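Local coordinates for probable transcriptional regulator, LysR family protein (Rhodococcus sp., PDB 2QL3), which is probably a DNA-binding LysR-type transcription factor, represented by its C-terminal substrate-binding domain of the periplasmic-binding-protein superfamily, at residues 13-16 against 17-21; 58-62 against 63-67; 172-176 against 177-181. All blocks are in the same frame, centred on the assembly; numbering follows the deposited sequence.

Contact 1 of 3, residues 13-16 against 17-21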
ATOM      1  N   PRO A  13       0.306  -6.505  -5.729  1.00 28.87           N
ATOM      2  CA  PRO A  13       0.856  -5.453  -4.848  1.00 29.79           C
ATOM      3  C   PRO A  13       1.055  -5.785  -3.359  1.00 29.51           C
ATOM      4  O   PRO A  13       2.060  -5.378  -2.810  1.00 31.22           O
ATOM      5  CB  PRO A  13      -0.102  -4.243  -5.074  1.00 29.79           C
ATOM      6  CG  PRO A  13      -0.628  -4.487  -6.518  1.00 31.40           C
ATOM      7  CD  PRO A  13      -0.813  -6.014  -6.553  1.00 29.24           C
ATOM      8  N   ALA A  14       0.137  -6.533  -2.743  1.00 29.45           N
ATOM      9  CA  ALA A  14       0.238  -6.968  -1.352  1.00 28.46           C
ATOM     10  C   ALA A  14       1.413  -7.909  -1.076  1.00 28.35           C
ATOM     11  O   ALA A  14       1.803  -8.124   0.069  1.00 28.18           O
ATOM     12  CB  ALA A  14      -1.068  -7.636  -0.951  1.00 28.53           C
ATOM     13  N   LEU A  15       1.966  -8.477  -2.127  1.00 26.82           N
ATOM     14  CA  LEU A  15       3.115  -9.354  -2.029  1.00 26.89           C
ATOM     15  C   LEU A  15       4.411  -8.543  -2.192  1.00 25.73           C
ATOM     16  O   LEU A  15       5.487  -9.013  -1.803  1.00 25.08           O
ATOM     17  CB  LEU A  15       3.013 -10.399  -3.142  1.00 27.30           C
ATOM     18  CG  LEU A  15       2.487 -11.804  -2.807  1.00 28.77           C
ATOM     19  CD1 LEU A  15       1.766 -11.932  -1.563  1.00 29.13           C
ATOM     20  CD2 LEU A  15       1.742 -12.473  -3.968  1.00 26.13           C
ATOM     21  N   GLY A  16       4.310  -7.359  -2.810  1.00 24.47           N
ATOM     22  CA  GLY A  16       5.466  -6.497  -3.009  1.00 23.17           C
ATOM     23  C   GLY A  16       6.308  -6.171  -1.785  1.00 24.15           C
ATOM     24  O   GLY A  16       7.514  -6.271  -1.859  1.00 23.82           O
ATOM     25  N   PRO A  17       5.695  -5.730  -0.644  1.00 25.00           N
ATOM     26  CA  PRO A  17       6.523  -5.419   0.586  1.00 26.11           C
ATOM     27  C   PRO A  17       6.799  -6.578   1.560  1.00 26.89           C
ATOM     28  O   PRO A  17       7.603  -6.453   2.460  1.00 25.51           O
ATOM     29  CB  PRO A  17       5.702  -4.357   1.314  1.00 26.01           C
ATOM     30  CG  PRO A  17       4.309  -4.431   0.729  1.00 23.49           C
ATOM     31  CD  PRO A  17       4.274  -5.363  -0.458  1.00 25.10           C
ATOM     32  N   THR A  18       6.146  -7.717   1.352  1.00 28.42           N
ATOM     33  CA  THR A  18       6.184  -8.778   2.348  1.00 28.96           C
ATOM     34  C   THR A  18       7.125  -9.883   1.892  1.00 30.86           C
ATOM     35  O   THR A  18       7.986 -10.329   2.673  1.00 32.97           O
ATOM     36  CB  THR A  18       4.792  -9.354   2.623  1.00 27.35           C
ATOM     37  OG1 THR A  18       4.198  -9.716   1.382  1.00 26.28           O
ATOM     38  CG2 THR A  18       3.894  -8.296   3.210  1.00 28.40           C
ATOM     39  N   ILE A  19       6.966 -10.321   0.640  1.00 30.12           N
ATOM     40  CA  ILE A  19       7.738 -11.440   0.128  1.00 31.27           C
ATOM     41  C   ILE A  19       8.915 -11.065  -0.820  1.00 29.61           C
ATOM     42  O   ILE A  19      10.032 -11.605  -0.723  1.00 28.87           O
ATOM     43  CB  ILE A  19       6.733 -12.481  -0.467  1.00 31.77           C
ATOM     44  CG1 ILE A  19       6.288 -13.364   0.718  1.00 36.48           C
ATOM     45  CG2 ILE A  19       7.373 -13.329  -1.480  1.00 34.36           C
ATOM     46  CD1 ILE A  19       4.939 -14.042   0.571  1.00 40.35           C
ATOM     47  N   LEU A  20       8.653 -10.094  -1.672  1.00 26.38           N
ATOM     48  CA  LEU A  20       9.529  -9.692  -2.725  1.00 27.17           C
ATOM     49  C   LEU A  20      10.851  -9.037  -2.308  1.00 26.64           C
ATOM     50  O   LEU A  20      11.848  -9.323  -2.923  1.00 27.24           O
ATOM     51  CB  LEU A  20       8.813  -8.815  -3.708  1.00 26.66           C
ATOM     52  CG  LEU A  20       8.161  -9.502  -4.911  1.00 28.47           C
ATOM     53  CD1 LEU A  20       9.192 -10.070  -5.907  1.00 26.56           C
ATOM     54  CD2 LEU A  20       7.173 -10.530  -4.441  1.00 25.71           C
ATOM     55  N   PRO A  21      10.854  -8.181  -1.274  1.00 25.97           N
ATOM     56  CA  PRO A  21      12.123  -7.481  -0.967  1.00 25.78           C
ATOM     57  C   PRO A  21      13.305  -8.403  -0.718  1.00 26.64           C
ATOM     58  O   PRO A  21      14.326  -8.228  -1.381  1.00 25.72           O
ATOM     59  CB  PRO A  21      11.784  -6.661   0.258  1.00 26.74           C
ATOM     60  CG  PRO A  21      10.227  -6.380   0.096  1.00 26.80           C
ATOM     61  CD  PRO A  21       9.746  -7.735  -0.405  1.00 25.85           C
TER
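Leu15 O gathers three backbone N-H groups as the chain coils from 13-16 into 17-21 and enters helix 20-30. Ile19 N gives the firmest of these bonds, 3.1 Å from Leu15 O with an N-H...O angle of 158°; those from Leu20 N and Thr18 N to the same oxygen are weak. Prolines suit such a turn because they need no N-H partner. Pro17 sets its CD 3.2 Å from Pro13 O, while Pro21 brings CD to 3.0 Å from Gly16 O, an oxygen also met by Leu20 CB at 3.4 Å. The packing is tight here, around the backbone oxygens. Between side chains it is looser: Leu15 CD1 and Ile19 CD1 come only to 4.4 Å.

Thr18 lies on the partly exposed side. With chi1 at 52°, its hydroxyl sits between the backbone N and carbonyl carbon, and OG1 donates in the carbonyl plane to a lone pair of Ala14 O, 3.2 Å away. Gln156 NE2 bonds the same OG1. A valine in its place would probably leave both Ala14 O and the Gln156 amide without this mate. The turn is wedged between strands and a subunit boundary: Leu20 packs on Val9 and Cys11 of strand 5-11 and on Ile59 of strand 57-61, while Pro17 meets Thr140 of the second subunit.

Contact 2 of 3, residues 58-62 against 63-67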
ATOM      1  N   ALA A  58       5.968 -14.867 -12.074  1.00 26.92           N
ATOM      2  CA  ALA A  58       5.068 -14.102 -11.202  1.00 27.95           C
ATOM      3  C   ALA A  58       5.115 -14.734  -9.798  1.00 28.37           C
ATOM      4  O   ALA A  58       5.201 -15.994  -9.650  1.00 28.25           O
ATOM      5  CB  ALA A  58       3.639 -14.167 -11.780  1.00 27.09           C
ATOM      6  N   ILE A  59       5.089 -13.884  -8.780  1.00 27.09           N
ATOM      7  CA  ILE A  59       4.908 -14.308  -7.419  1.00 27.20           C
ATOM      8  C   ILE A  59       3.470 -13.968  -7.071  1.00 26.87           C
ATOM      9  O   ILE A  59       3.081 -12.801  -7.071  1.00 28.22           O
ATOM     10  CB  ILE A  59       5.829 -13.572  -6.446  1.00 27.76           C
ATOM     11  CG1 ILE A  59       7.314 -13.708  -6.887  1.00 28.35           C
ATOM     12  CG2 ILE A  59       5.594 -14.046  -5.011  1.00 25.66           C
ATOM     13  CD1 ILE A  59       7.816 -15.106  -7.007  1.00 23.07           C
ATOM     14  N   VAL A  60       2.658 -14.996  -6.807  1.00 26.26           N
ATOM     15  CA  VAL A  60       1.213 -14.794  -6.654  1.00 25.27           C
ATOM     16  C   VAL A  60       0.603 -15.681  -5.584  1.00 26.47           C
ATOM     17  O   VAL A  60       1.182 -16.694  -5.205  1.00 26.63           O
ATOM     18  CB  VAL A  60       0.418 -15.043  -7.996  1.00 25.33           C
ATOM     19  CG1 VAL A  60       0.704 -13.969  -8.972  1.00 23.66           C
ATOM     20  CG2 VAL A  60       0.737 -16.406  -8.607  1.00 21.27           C
ATOM     21  N   TYR A  61      -0.586 -15.321  -5.102  1.00 27.51           N
ATOM     22  CA  TYR A  61      -1.367 -16.305  -4.378  1.00 27.68           C
ATOM     23  C   TYR A  61      -1.913 -17.340  -5.340  1.00 27.99           C
ATOM     24  O   TYR A  61      -2.386 -17.012  -6.421  1.00 28.27           O
ATOM     25  CB  TYR A  61      -2.541 -15.687  -3.627  1.00 27.88           C
ATOM     26  CG  TYR A  61      -2.260 -14.521  -2.715  1.00 29.09           C
ATOM     27  CD1 TYR A  61      -1.572 -14.687  -1.515  1.00 28.48           C
ATOM     28  CD2 TYR A  61      -2.763 -13.257  -3.015  1.00 27.09           C
ATOM     29  CE1 TYR A  61      -1.390 -13.619  -0.636  1.00 31.04           C
ATOM     30  CE2 TYR A  61      -2.538 -12.163  -2.157  1.00 32.12           C
ATOM     31  CZ  TYR A  61      -1.856 -12.363  -0.963  1.00 30.55           C
ATOM     32  OH  TYR A  61      -1.646 -11.308  -0.086  1.00 34.92           O
ATOM     33  N   ASP A  62      -1.902 -18.606  -4.939  1.00 29.28           N
ATOM     34  CA  ASP A  62      -2.490 -19.663  -5.764  1.00 30.28           C
ATOM     35  C   ASP A  62      -3.982 -19.676  -5.476  1.00 31.34           C
ATOM     36  O   ASP A  62      -4.480 -20.533  -4.714  1.00 32.36           O
ATOM     37  CB  ASP A  62      -1.841 -20.997  -5.406  1.00 30.69           C
ATOM     38  CG  ASP A  62      -2.280 -22.160  -6.291  1.00 33.24           C
ATOM     39  OD1 ASP A  62      -2.920 -22.005  -7.371  1.00 34.87           O
ATOM     40  OD2 ASP A  62      -1.976 -23.272  -5.854  1.00 35.80           O
ATOM     41  N   LEU A  63      -4.667 -18.671  -6.036  1.00 31.63           N
ATOM     42  CA  LEU A  63      -6.128 -18.514  -6.075  1.00 30.93           C
ATOM     43  C   LEU A  63      -6.540 -18.088  -7.491  1.00 31.65           C
ATOM     44  O   LEU A  63      -6.010 -17.108  -8.053  1.00 28.72           O
ATOM     45  CB  LEU A  63      -6.626 -17.447  -5.059  1.00 32.20           C
ATOM     46  CG  LEU A  63      -6.339 -17.678  -3.581  1.00 32.10           C
ATOM     47  CD1 LEU A  63      -6.618 -16.483  -2.751  1.00 26.84           C
ATOM     48  CD2 LEU A  63      -7.132 -18.883  -3.065  1.00 32.91           C
ATOM     49  N   ASP A  64      -7.454 -18.857  -8.087  1.00 33.27           N
ATOM     50  CA  ASP A  64      -8.044 -18.506  -9.398  1.00 34.13           C
ATOM     51  C   ASP A  64      -6.996 -18.375 -10.549  1.00 33.85           C
ATOM     52  O   ASP A  64      -7.132 -17.524 -11.419  1.00 34.62           O
ATOM     53  CB  ASP A  64      -8.885 -17.184  -9.292  1.00 34.82           C
ATOM     54  CG  ASP A  64      -9.934 -17.170  -8.105  1.00 37.03           C
ATOM     55  OD1 ASP A  64     -10.602 -18.185  -7.886  1.00 38.61           O
ATOM     56  OD2 ASP A  64     -10.140 -16.095  -7.433  1.00 37.49           O
ATOM     57  N   LEU A  65      -5.934 -19.181 -10.536  1.00 33.57           N
ATOM     58  CA  LEU A  65      -4.858 -19.049 -11.518  1.00 32.80           C
ATOM     59  C   LEU A  65      -5.230 -19.895 -12.738  1.00 32.23           C
ATOM     60  O   LEU A  65      -5.940 -20.867 -12.583  1.00 33.72           O
ATOM     61  CB  LEU A  65      -3.520 -19.530 -10.910  1.00 31.88           C
ATOM     62  CG  LEU A  65      -2.981 -18.805  -9.665  1.00 32.82           C
ATOM     63  CD1 LEU A  65      -1.623 -19.379  -9.244  1.00 30.42           C
ATOM     64  CD2 LEU A  65      -2.908 -17.279  -9.864  1.00 29.52           C
ATOM     65  N   SER A  66      -4.765 -19.569 -13.940  1.00 32.15           N
ATOM     66  CA  SER A  66      -4.951 -20.525 -15.035  1.00 32.16           C
ATOM     67  C   SER A  66      -4.257 -21.836 -14.747  1.00 31.59           C
ATOM     68  O   SER A  66      -3.155 -21.868 -14.192  1.00 29.68           O
ATOM     69  CB  SER A  66      -4.418 -20.067 -16.393  1.00 31.57           C
ATOM     70  OG  SER A  66      -3.740 -18.849 -16.244  1.00 37.04           O
ATOM     71  N   PRO A  67      -4.907 -22.927 -15.165  1.00 31.84           N
ATOM     72  CA  PRO A  67      -4.217 -24.209 -15.315  1.00 32.33           C
ATOM     73  C   PRO A  67      -3.027 -24.170 -16.270  1.00 31.73           C
ATOM     74  O   PRO A  67      -2.263 -25.126 -16.260  1.00 32.61           O
ATOM     75  CB  PRO A  67      -5.314 -25.138 -15.882  1.00 32.13           C
ATOM     76  CG  PRO A  67      -6.572 -24.552 -15.433  1.00 29.99           C
ATOM     77  CD  PRO A  67      -6.352 -23.045 -15.473  1.00 32.40           C
TER
HETATM   78  O   HOH W   1      -5.538 -21.172  -8.483  1.00 26.13           O
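Tyr61, Asp62 and Leu63 form an inverse gamma turn centred on Asp62, by which the chain leaves strand 57-61. Its closing bond runs from Leu63 N to Tyr61 O at 2.8 Å; the N-H...O angle of 143° makes it weak, as expected for so small a ring of atoms. Beyond the turn Asp64 takes up a left-handed helical backbone conformation, and the chain doubles back far enough for Leu65 to cover the turn.

Leu65 carries most of the packing, and its two methyls divide the work. CD2 rests 3.5 Å from Tyr61 O, while CD1 lies 3.8 Å from Val60 CG2 and also touches the Asp62 side chain, 3.5 Å from OD1. The Val60 and Leu65 side chains cross obliquely, whereas Asp62 and Leu65 meet at about a right angle. Asp62 CG is anti to the backbone N (chi1 -175°), which brings the carboxylate back beside the loop that follows, within reach of Leu65. A water then joins the two segments, donating to Asp62 OD1 at 3.0 Å and accepting from Leu65 N at 2.9 Å. Leu63 CD1 packs more loosely on Tyr61 CB, 4.2 Å off. Tyr12, from the loop after strand 5-11, packs against both Val60 and Leu65.

Each residue type fits its surroundings: the branched valine and leucine pack together on the inner side, while the exposed aspartate holds a water. Since the one direct hydrogen bond is weak, the leucine packing and the water bridge probably help to hold the turn as well.

Contact 3 of 3, residues 172-176 against 177-181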
ATOM      1  N   LYS A 172      -5.842 -12.279  15.116  1.00 29.85           N
ATOM      2  CA  LYS A 172      -6.354 -13.503  15.699  1.00 29.89           C
ATOM      3  C   LYS A 172      -6.626 -14.592  14.677  1.00 29.98           C
ATOM      4  O   LYS A 172      -7.131 -14.284  13.559  1.00 29.67           O
ATOM      5  CB  LYS A 172      -7.633 -13.192  16.477  1.00 30.69           C
ATOM      6  CG  LYS A 172      -7.413 -12.166  17.539  1.00 31.23           C
ATOM      7  CD  LYS A 172      -8.520 -12.167  18.500  1.00 35.46           C
ATOM      8  CE  LYS A 172      -7.972 -12.519  19.843  1.00 39.17           C
ATOM      9  NZ  LYS A 172      -7.920 -11.262  20.610  1.00 40.17           N
ATOM     10  N   PRO A 173      -6.331 -15.869  15.057  1.00 28.91           N
ATOM     11  CA  PRO A 173      -6.697 -16.997  14.203  1.00 28.59           C
ATOM     12  C   PRO A 173      -8.228 -17.192  14.180  1.00 28.13           C
ATOM     13  O   PRO A 173      -8.909 -16.846  15.128  1.00 27.39           O
ATOM     14  CB  PRO A 173      -6.052 -18.219  14.901  1.00 28.98           C
ATOM     15  CG  PRO A 173      -5.258 -17.701  16.073  1.00 27.68           C
ATOM     16  CD  PRO A 173      -5.717 -16.293  16.334  1.00 28.66           C
ATOM     17  N   ILE A 174      -8.718 -17.745  13.081  1.00 28.40           N
ATOM     18  CA  ILE A 174     -10.114 -18.123  12.866  1.00 27.34           C
ATOM     19  C   ILE A 174     -10.358 -19.629  13.095  1.00 28.20           C
ATOM     20  O   ILE A 174      -9.543 -20.460  12.743  1.00 28.82           O
ATOM     21  CB  ILE A 174     -10.557 -17.726  11.412  1.00 25.93           C
ATOM     22  CG1 ILE A 174     -10.305 -16.217  11.171  1.00 25.57           C
ATOM     23  CG2 ILE A 174     -12.043 -18.151  11.173  1.00 26.06           C
ATOM     24  CD1 ILE A 174      -9.825 -15.790   9.752  1.00 25.87           C
ATOM     25  N   ALA A 175     -11.472 -19.967  13.731  1.00 29.25           N
ATOM     26  CA  ALA A 175     -11.825 -21.337  13.977  1.00 31.17           C
ATOM     27  C   ALA A 175     -13.311 -21.539  13.739  1.00 32.47           C
ATOM     28  O   ALA A 175     -14.096 -20.564  13.638  1.00 32.15           O
ATOM     29  CB  ALA A 175     -11.437 -21.760  15.392  1.00 32.10           C
ATOM     30  N   GLU A 176     -13.672 -22.812  13.659  1.00 34.66           N
ATOM     31  CA  GLU A 176     -15.042 -23.300  13.424  1.00 35.88           C
ATOM     32  C   GLU A 176     -15.877 -22.609  12.368  1.00 35.98           C
ATOM     33  O   GLU A 176     -16.818 -21.890  12.721  1.00 36.49           O
ATOM     34  CB  GLU A 176     -15.848 -23.472  14.711  1.00 37.25           C
ATOM     35  CG  GLU A 176     -15.524 -22.554  15.814  1.00 41.51           C
ATOM     36  CD  GLU A 176     -15.453 -23.285  17.137  1.00 47.24           C
ATOM     37  OE1 GLU A 176     -16.485 -23.886  17.537  1.00 48.76           O
ATOM     38  OE2 GLU A 176     -14.362 -23.243  17.767  1.00 48.00           O
ATOM     39  N   PRO A 177     -15.573 -22.872  11.071  1.00 35.84           N
ATOM     40  CA  PRO A 177     -14.428 -23.731  10.697  1.00 35.55           C
ATOM     41  C   PRO A 177     -13.139 -22.944  10.553  1.00 34.81           C
ATOM     42  O   PRO A 177     -13.153 -21.719  10.396  1.00 33.50           O
ATOM     43  CB  PRO A 177     -14.840 -24.276   9.312  1.00 36.67           C
ATOM     44  CG  PRO A 177     -15.578 -23.076   8.679  1.00 36.14           C
ATOM     45  CD  PRO A 177     -16.336 -22.428   9.874  1.00 36.04           C
ATOM     46  N   LYS A 178     -12.024 -23.665  10.623  1.00 34.06           N
ATOM     47  CA  LYS A 178     -10.720 -23.117  10.320  1.00 32.94           C
ATOM     48  C   LYS A 178     -10.726 -22.824   8.803  1.00 32.01           C
ATOM     49  O   LYS A 178     -11.089 -23.698   8.025  1.00 32.00           O
ATOM     50  CB  LYS A 178      -9.653 -24.171  10.675  1.00 32.75           C
ATOM     51  CG  LYS A 178      -8.350 -23.605  11.136  1.00 34.12           C
ATOM     52  CD  LYS A 178      -7.159 -24.428  10.748  1.00 39.03           C
ATOM     53  CE  LYS A 178      -6.025 -24.034  11.674  1.00 43.76           C
ATOM     54  NZ  LYS A 178      -4.700 -24.485  11.188  1.00 48.62           N
ATOM     55  N   PRO A 179     -10.392 -21.594   8.374  1.00 31.73           N
ATOM     56  CA  PRO A 179     -10.272 -21.311   6.941  1.00 30.83           C
ATOM     57  C   PRO A 179      -9.119 -22.013   6.213  1.00 28.58           C
ATOM     58  O   PRO A 179      -8.110 -22.369   6.800  1.00 27.42           O
ATOM     59  CB  PRO A 179     -10.105 -19.801   6.903  1.00 31.33           C
ATOM     60  CG  PRO A 179      -9.463 -19.489   8.226  1.00 32.47           C
ATOM     61  CD  PRO A 179     -10.194 -20.370   9.165  1.00 32.29           C
ATOM     62  N   ALA A 180      -9.344 -22.259   4.928  1.00 28.10           N
ATOM     63  CA  ALA A 180      -8.392 -22.920   4.034  1.00 27.98           C
ATOM     64  C   ALA A 180      -7.103 -22.077   3.999  1.00 27.64           C
ATOM     65  O   ALA A 180      -7.190 -20.838   3.982  1.00 26.79           O
ATOM     66  CB  ALA A 180      -9.032 -23.035   2.602  1.00 27.26           C
ATOM     67  N   SER A 181      -5.941 -22.715   4.095  1.00 26.70           N
ATOM     68  CA  SER A 181      -4.675 -22.009   3.895  1.00 28.82           C
ATOM     69  C   SER A 181      -4.506 -21.634   2.423  1.00 28.45           C
ATOM     70  O   SER A 181      -5.045 -22.311   1.533  1.00 29.09           O
ATOM     71  CB  SER A 181      -3.479 -22.860   4.337  1.00 29.26           C
ATOM     72  OG  SER A 181      -3.650 -23.121   5.716  1.00 31.42           O
TER
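Ile174 and Pro179 face each other across the mouth of a tight turn, their side chains crossing at a slant. The ring meets the isoleucine through CD and CG: CD lies 3.5 Å from Ile174 CB, closer than ordinary van der Waals contact, and 3.5 Å from Ile174 CG2. Next to it, Pro179 CG approaches Ile174 CD1 at 4.0 Å. The beta-branched isoleucine suits this place because it has two arms to offer. CG2, anti to the backbone N, reaches into the turn, where it also passes 3.8 Å from Pro177 O, while the CG1 arm, with chi1 at -55°, carries CD1 along the proline ring. Val81 and Leu98 also touch Ile174, and Pro179 rests against Glu78 of strand 69-84.

The bend that brings the two together is sharp. A cis peptide bond joins Glu176 to Pro177 and draws their CA atoms to 2.8 Å; proline is the residue that most readily accepts this form. Glu176 adds a positive phi of 43°, and the CA atoms of Ala175 and Lys178 come within 4.2 Å. Glu176 and Lys178 both aim their CB atoms away from the opposite segment. Lys178 nevertheless lays its CG 3.7 Å from Ile174 O before its chain, bent at chi2, runs on.

The two segments share no hydrogen bond, and two prolines in the second supply no N-H at their own positions. Polar anchoring comes from outside instead: Glu176 O accepts from Arg97 NH1, and Ala175 bonds through its backbone to Val96. The turn thus appears to owe its shape to the cis bond and the apolar fit of isoleucine against proline.

The three contacts follow one another along the chain within a single LysR substrate-binding domain. Contacts 1 and 2 are neighbours, their centres 15 Å apart, and they touch where Leu15 packs on strand 57-61 and Ala14 on Tyr61. Contact 3 stands off, its centre about 22 to 23 Å from the others; its nearest atoms are about 6 Å from contact 2 and about 12 Å from contact 1. Contact 3 lies in the connection from strand 169-173 to strand 182-189; contact 2 includes strand 57-61 of the same mixed sheet, and contact 1 leads from strand 5-11 into helix 20-30, consistent with the two-lobed fold of such domains.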